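Local coordinates for FAD-binding oxidoreductase (PDB 7PBG), which is a flavoprotein that carries FAD and acts as a 4-ethylphenol oxidase, dehydrogenating 4-alkylphenols toward 4-vinylphenol-type products, at residues 76-88 and 95-108. Numbering follows the deposited sequence.
Sequences KYGIPLHAFSGGR and SSPMLTGTVLLHLG. With FAD (flavin-adenine dinucleotide), chain C.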
# COMPACT_ATOMS: atom_id res chain seq x y z
N LYS A 76 2.66 -7.44 -33.17
CA LYS A 76 2.59 -8.06 -34.52
C LYS A 76 4.04 -8.34 -34.98
O LYS A 76 4.30 -9.42 -35.51
CB LYS A 76 1.83 -7.17 -35.50
CG LYS A 76 1.79 -7.66 -36.94
CD LYS A 76 1.01 -6.73 -37.83
CE LYS A 76 1.43 -6.81 -39.28
NZ LYS A 76 0.87 -5.68 -40.06
N TYR A 77 4.97 -7.43 -34.71
CA TYR A 77 6.36 -7.55 -35.23
C TYR A 77 7.31 -8.19 -34.21
O TYR A 77 8.44 -8.39 -34.59
CB TYR A 77 6.89 -6.19 -35.65
CG TYR A 77 6.25 -5.73 -36.93
CD1 TYR A 77 6.71 -6.21 -38.14
CD2 TYR A 77 5.18 -4.86 -36.93
CE1 TYR A 77 6.09 -5.86 -39.33
CE2 TYR A 77 4.55 -4.50 -38.11
CZ TYR A 77 5.02 -4.98 -39.32
OH TYR A 77 4.41 -4.60 -40.49
N GLY A 78 6.91 -8.36 -32.95
CA GLY A 78 7.81 -8.91 -31.91
C GLY A 78 8.92 -7.93 -31.55
O GLY A 78 10.04 -8.36 -31.27
N ILE A 79 8.61 -6.63 -31.55
CA ILE A 79 9.57 -5.55 -31.24
C ILE A 79 9.40 -5.13 -29.80
O ILE A 79 8.29 -4.75 -29.42
CB ILE A 79 9.40 -4.39 -32.24
CG1 ILE A 79 9.88 -4.83 -33.64
CG2 ILE A 79 10.11 -3.16 -31.71
CD1 ILE A 79 9.61 -3.82 -34.71
N PRO A 80 10.46 -5.25 -28.97
CA PRO A 80 10.42 -4.80 -27.57
C PRO A 80 10.28 -3.28 -27.45
O PRO A 80 10.79 -2.51 -28.31
CB PRO A 80 11.70 -5.34 -26.96
CG PRO A 80 12.65 -5.45 -28.13
CD PRO A 80 11.79 -5.81 -29.32
N LEU A 81 9.52 -2.88 -26.42
CA LEU A 81 9.19 -1.46 -26.12
C LEU A 81 9.73 -1.16 -24.72
O LEU A 81 9.68 -2.02 -23.83
CB LEU A 81 7.67 -1.26 -26.12
CG LEU A 81 6.92 -1.53 -27.42
CD1 LEU A 81 5.43 -1.27 -27.23
CD2 LEU A 81 7.48 -0.68 -28.56
N HIS A 82 10.15 0.07 -24.51
CA HIS A 82 10.44 0.61 -23.15
C HIS A 82 9.72 1.93 -23.10
O HIS A 82 10.05 2.85 -23.92
CB HIS A 82 11.94 0.72 -22.88
CG HIS A 82 12.27 1.40 -21.59
ND1 HIS A 82 11.57 1.10 -20.40
CD2 HIS A 82 13.21 2.31 -21.29
CE1 HIS A 82 12.09 1.80 -19.43
NE2 HIS A 82 13.10 2.60 -19.96
N ALA A 83 8.73 2.00 -22.22
CA ALA A 83 7.90 3.18 -22.01
C ALA A 83 8.31 3.86 -20.70
O ALA A 83 8.53 3.19 -19.66
CB ALA A 83 6.46 2.77 -21.97
N PHE A 84 8.36 5.17 -20.72
CA PHE A 84 8.70 5.95 -19.52
C PHE A 84 8.01 7.28 -19.65
O PHE A 84 7.53 7.65 -20.72
CB PHE A 84 10.23 6.10 -19.39
CG PHE A 84 10.95 6.51 -20.65
CD1 PHE A 84 11.03 7.84 -21.06
CD2 PHE A 84 11.50 5.55 -21.47
CE1 PHE A 84 11.67 8.18 -22.24
CE2 PHE A 84 12.12 5.89 -22.66
CZ PHE A 84 12.21 7.20 -23.04
N SER A 85 7.96 7.96 -18.52
CA SER A 85 7.27 9.25 -18.39
C SER A 85 8.18 10.40 -18.77
O SER A 85 7.86 11.10 -19.75
CB SER A 85 6.70 9.35 -17.01
OG SER A 85 5.73 8.36 -16.83
N GLY A 86 9.18 10.68 -17.93
CA GLY A 86 10.18 11.73 -18.16
C GLY A 86 11.46 11.16 -18.73
O GLY A 86 12.16 11.91 -19.47
N GLY A 87 11.79 9.92 -18.40
CA GLY A 87 13.05 9.30 -18.85
C GLY A 87 14.28 9.87 -18.17
O GLY A 87 15.36 9.82 -18.75
N ARG A 88 14.13 10.49 -17.00
CA ARG A 88 15.25 11.05 -16.22
C ARG A 88 15.58 10.16 -15.02
O ARG A 88 15.98 10.71 -13.97
CB ARG A 88 14.93 12.50 -15.88
CG ARG A 88 14.72 13.36 -17.12
CD ARG A 88 14.36 14.79 -16.84
NE ARG A 88 14.10 15.50 -18.09
CZ ARG A 88 12.97 15.46 -18.79
NH1 ARG A 88 11.91 14.80 -18.35
NH2 ARG A 88 12.90 16.11 -19.94
N SER A 95 16.93 6.99 -19.49
CA SER A 95 15.82 6.59 -20.41
C SER A 95 16.19 5.30 -21.15
O SER A 95 15.42 4.88 -22.02
CB SER A 95 15.52 7.71 -21.36
OG SER A 95 16.71 8.09 -22.05
N SER A 96 17.26 4.62 -20.76
CA SER A 96 17.81 3.51 -21.56
C SER A 96 16.98 2.26 -21.30
O SER A 96 16.55 2.00 -20.19
CB SER A 96 19.30 3.30 -21.34
OG SER A 96 19.65 2.77 -20.08
N PRO A 97 16.75 1.45 -22.36
CA PRO A 97 16.05 0.18 -22.25
C PRO A 97 17.01 -0.90 -21.78
O PRO A 97 18.23 -0.76 -21.86
CB PRO A 97 15.66 -0.06 -23.72
CG PRO A 97 16.84 0.45 -24.46
CD PRO A 97 17.25 1.70 -23.71
N MET A 98 16.43 -2.01 -21.35
CA MET A 98 17.18 -3.20 -20.95
C MET A 98 17.89 -3.82 -22.17
O MET A 98 19.07 -4.28 -21.99
CB MET A 98 16.27 -4.27 -20.35
CG MET A 98 15.81 -3.93 -18.95
SD MET A 98 17.16 -3.80 -17.77
CE MET A 98 17.89 -5.42 -17.83
N LEU A 99 17.20 -3.88 -23.29
CA LEU A 99 17.75 -4.58 -24.49
C LEU A 99 18.17 -3.60 -25.58
O LEU A 99 17.42 -2.70 -25.97
CB LEU A 99 16.69 -5.50 -25.08
CG LEU A 99 16.33 -6.73 -24.25
CD1 LEU A 99 15.29 -7.52 -25.02
CD2 LEU A 99 17.55 -7.57 -23.92
N THR A 100 19.34 -3.83 -26.16
CA THR A 100 19.77 -3.06 -27.34
C THR A 100 18.67 -3.18 -28.43
O THR A 100 18.21 -4.30 -28.63
CB THR A 100 21.13 -3.58 -27.81
OG1 THR A 100 22.04 -3.37 -26.74
CG2 THR A 100 21.56 -2.89 -29.08
N GLY A 101 18.29 -2.09 -29.09
CA GLY A 101 17.36 -2.11 -30.23
C GLY A 101 15.91 -1.95 -29.79
O GLY A 101 15.04 -1.87 -30.66
N THR A 102 15.67 -1.73 -28.49
CA THR A 102 14.30 -1.51 -27.98
C THR A 102 13.81 -0.21 -28.58
O THR A 102 14.61 0.72 -28.69
CB THR A 102 14.28 -1.58 -26.46
OG1 THR A 102 14.65 -2.92 -26.13
CG2 THR A 102 12.92 -1.22 -25.86
N VAL A 103 12.53 -0.17 -28.96
CA VAL A 103 11.87 1.09 -29.38
C VAL A 103 11.44 1.80 -28.09
O VAL A 103 10.72 1.17 -27.29
CB VAL A 103 10.70 0.80 -30.32
CG1 VAL A 103 9.84 2.02 -30.54
CG2 VAL A 103 11.18 0.23 -31.65
N LEU A 104 11.81 3.06 -27.93
CA LEU A 104 11.49 3.82 -26.69
C LEU A 104 10.19 4.59 -26.89
O LEU A 104 9.98 5.18 -28.02
CB LEU A 104 12.65 4.74 -26.38
CG LEU A 104 14.03 4.08 -26.45
CD1 LEU A 104 15.08 5.07 -26.00
CD2 LEU A 104 14.10 2.84 -25.59
N LEU A 105 9.33 4.58 -25.87
CA LEU A 105 8.11 5.41 -25.86
C LEU A 105 8.33 6.50 -24.82
O LEU A 105 8.22 6.20 -23.67
CB LEU A 105 6.85 4.60 -25.53
CG LEU A 105 6.26 3.77 -26.65
CD1 LEU A 105 7.29 2.94 -27.38
CD2 LEU A 105 5.09 2.93 -26.15
N HIS A 106 8.59 7.73 -25.24
CA HIS A 106 8.66 8.87 -24.29
C HIS A 106 7.26 9.49 -24.20
O HIS A 106 6.95 10.41 -24.97
CB HIS A 106 9.76 9.82 -24.71
CG HIS A 106 9.89 10.98 -23.81
ND1 HIS A 106 10.52 12.11 -24.18
CD2 HIS A 106 9.38 11.19 -22.59
CE1 HIS A 106 10.43 13.00 -23.20
NE2 HIS A 106 9.75 12.45 -22.21
N LEU A 107 6.47 9.01 -23.25
CA LEU A 107 5.08 9.43 -23.08
C LEU A 107 5.00 10.90 -22.71
O LEU A 107 4.06 11.54 -23.13
CB LEU A 107 4.38 8.55 -22.03
CG LEU A 107 3.69 7.32 -22.63
CD1 LEU A 107 4.69 6.25 -23.00
CD2 LEU A 107 2.61 6.79 -21.72
N GLY A 108 5.94 11.37 -21.87
CA GLY A 108 5.81 12.68 -21.24
C GLY A 108 6.05 13.81 -22.23
O GLY A 108 5.69 14.94 -21.90
PA FAD C . 11.03 7.83 -15.59
O1A FAD C . 12.43 7.71 -16.08
O2A FAD C . 9.99 8.43 -16.51
O5B FAD C . 10.54 6.40 -15.19
C5B FAD C . 11.35 5.51 -14.44
C4B FAD C . 10.94 4.10 -14.80
O4B FAD C . 9.57 3.85 -14.39
C3B FAD C . 10.95 3.76 -16.30
O3B FAD C . 12.26 3.42 -16.74
C2B FAD C . 9.90 2.64 -16.39
O2B FAD C . 10.49 1.42 -16.00
C1B FAD C . 8.86 3.13 -15.38
N9A FAD C . 7.85 3.99 -15.93
C8A FAD C . 7.83 5.35 -15.86
N7A FAD C . 6.78 5.86 -16.43
C5A FAD C . 6.10 4.79 -16.96
C6A FAD C . 4.88 4.69 -17.64
N6A FAD C . 4.16 5.76 -18.00
N1A FAD C . 4.48 3.46 -18.02
C2A FAD C . 5.24 2.39 -17.65
N3A FAD C . 6.38 2.36 -16.98
C4A FAD C . 6.76 3.61 -16.66
N1 FAD C . 14.95 9.33 -6.75
C2 FAD C . 14.06 9.37 -5.77
O2 FAD C . 13.04 8.64 -5.80
N3 FAD C . 14.16 10.26 -4.76
C4 FAD C . 15.23 11.10 -4.63
O4 FAD C . 15.24 11.95 -3.72
C4X FAD C . 16.21 11.06 -5.60
N5 FAD C . 17.24 11.85 -5.46
C5X FAD C . 18.19 11.80 -6.45
C6 FAD C . 19.30 12.66 -6.34
C7 FAD C . 20.27 12.71 -7.31
C7M FAD C . 21.44 13.67 -7.16
C8 FAD C . 20.14 11.88 -8.45
C8M FAD C . 21.18 11.91 -9.53
C9 FAD C . 19.08 11.01 -8.55
C9A FAD C . 18.07 10.95 -7.58
N10 FAD C . 16.96 10.12 -7.68
C10 FAD C . 15.98 10.16 -6.69
C1' FAD C . 16.72 9.26 -8.87
C2' FAD C . 15.92 9.97 -9.98
O2' FAD C . 16.39 11.34 -10.18
C3' FAD C . 14.40 10.09 -9.72
O3' FAD C . 13.90 8.89 -9.19
C4' FAD C . 13.55 10.49 -10.93
O4' FAD C . 12.33 11.09 -10.50
C5' FAD C . 13.26 9.29 -11.80
O5' FAD C . 13.13 9.66 -13.18
P FAD C . 11.71 10.02 -13.82
O1P FAD C . 11.95 10.82 -15.07
O2P FAD C . 10.90 10.65 -12.72
O3P FAD C . 11.07 8.61 -14.18
O HOH W 1 15.39 3.50 -18.41
O HOH W 2 9.20 14.49 -20.22
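Phe84 is clamped between parts of segment 95-108: Ser95 CB makes a CH-pi contact with one ring face, 4.1 Å from the centroid, while Leu105 O lies over the centre of the opposite face. The aromatic reaches this slot because CG sits between the backbone N and carbonyl carbon (chi1 47°), which also brings CE1 to 3.5 Å from His106 CB. The Phe84 and His106 rings, nearly parallel yet slid apart, stand on one face of parallel strands 81-84 and 103-106, whose axes lie 18° apart; the shortest bond between the strands, Leu105 N to His82 O, is 2.7 Å and nearly straight. The other face carries Leu81, Ala83, Val103 and Leu105, with Leu81 CD2 3.8 Å from Leu105 CD1; Leu107 CD1 meets Ala83 CB. A buried water bridges His82 NE2 and Ser96 O. His106 ND1 bonds Tyr41 OH, and NE2 a second water, which weakly accepts from Arg88 NH1. The open side lies here, at exposed Arg88 and partly exposed Gly86 and Gly87. Gly87 N donates a nearly straight hydrogen bond (N-H...O 173°) to FAD O2A, Gly86 N also bonds O2A, and Arg88 N bonds O1P on the other phosphate. Such a strand-to-pyrophosphate-loop arrangement is characteristic of the PCMH-type FAD-binding domain.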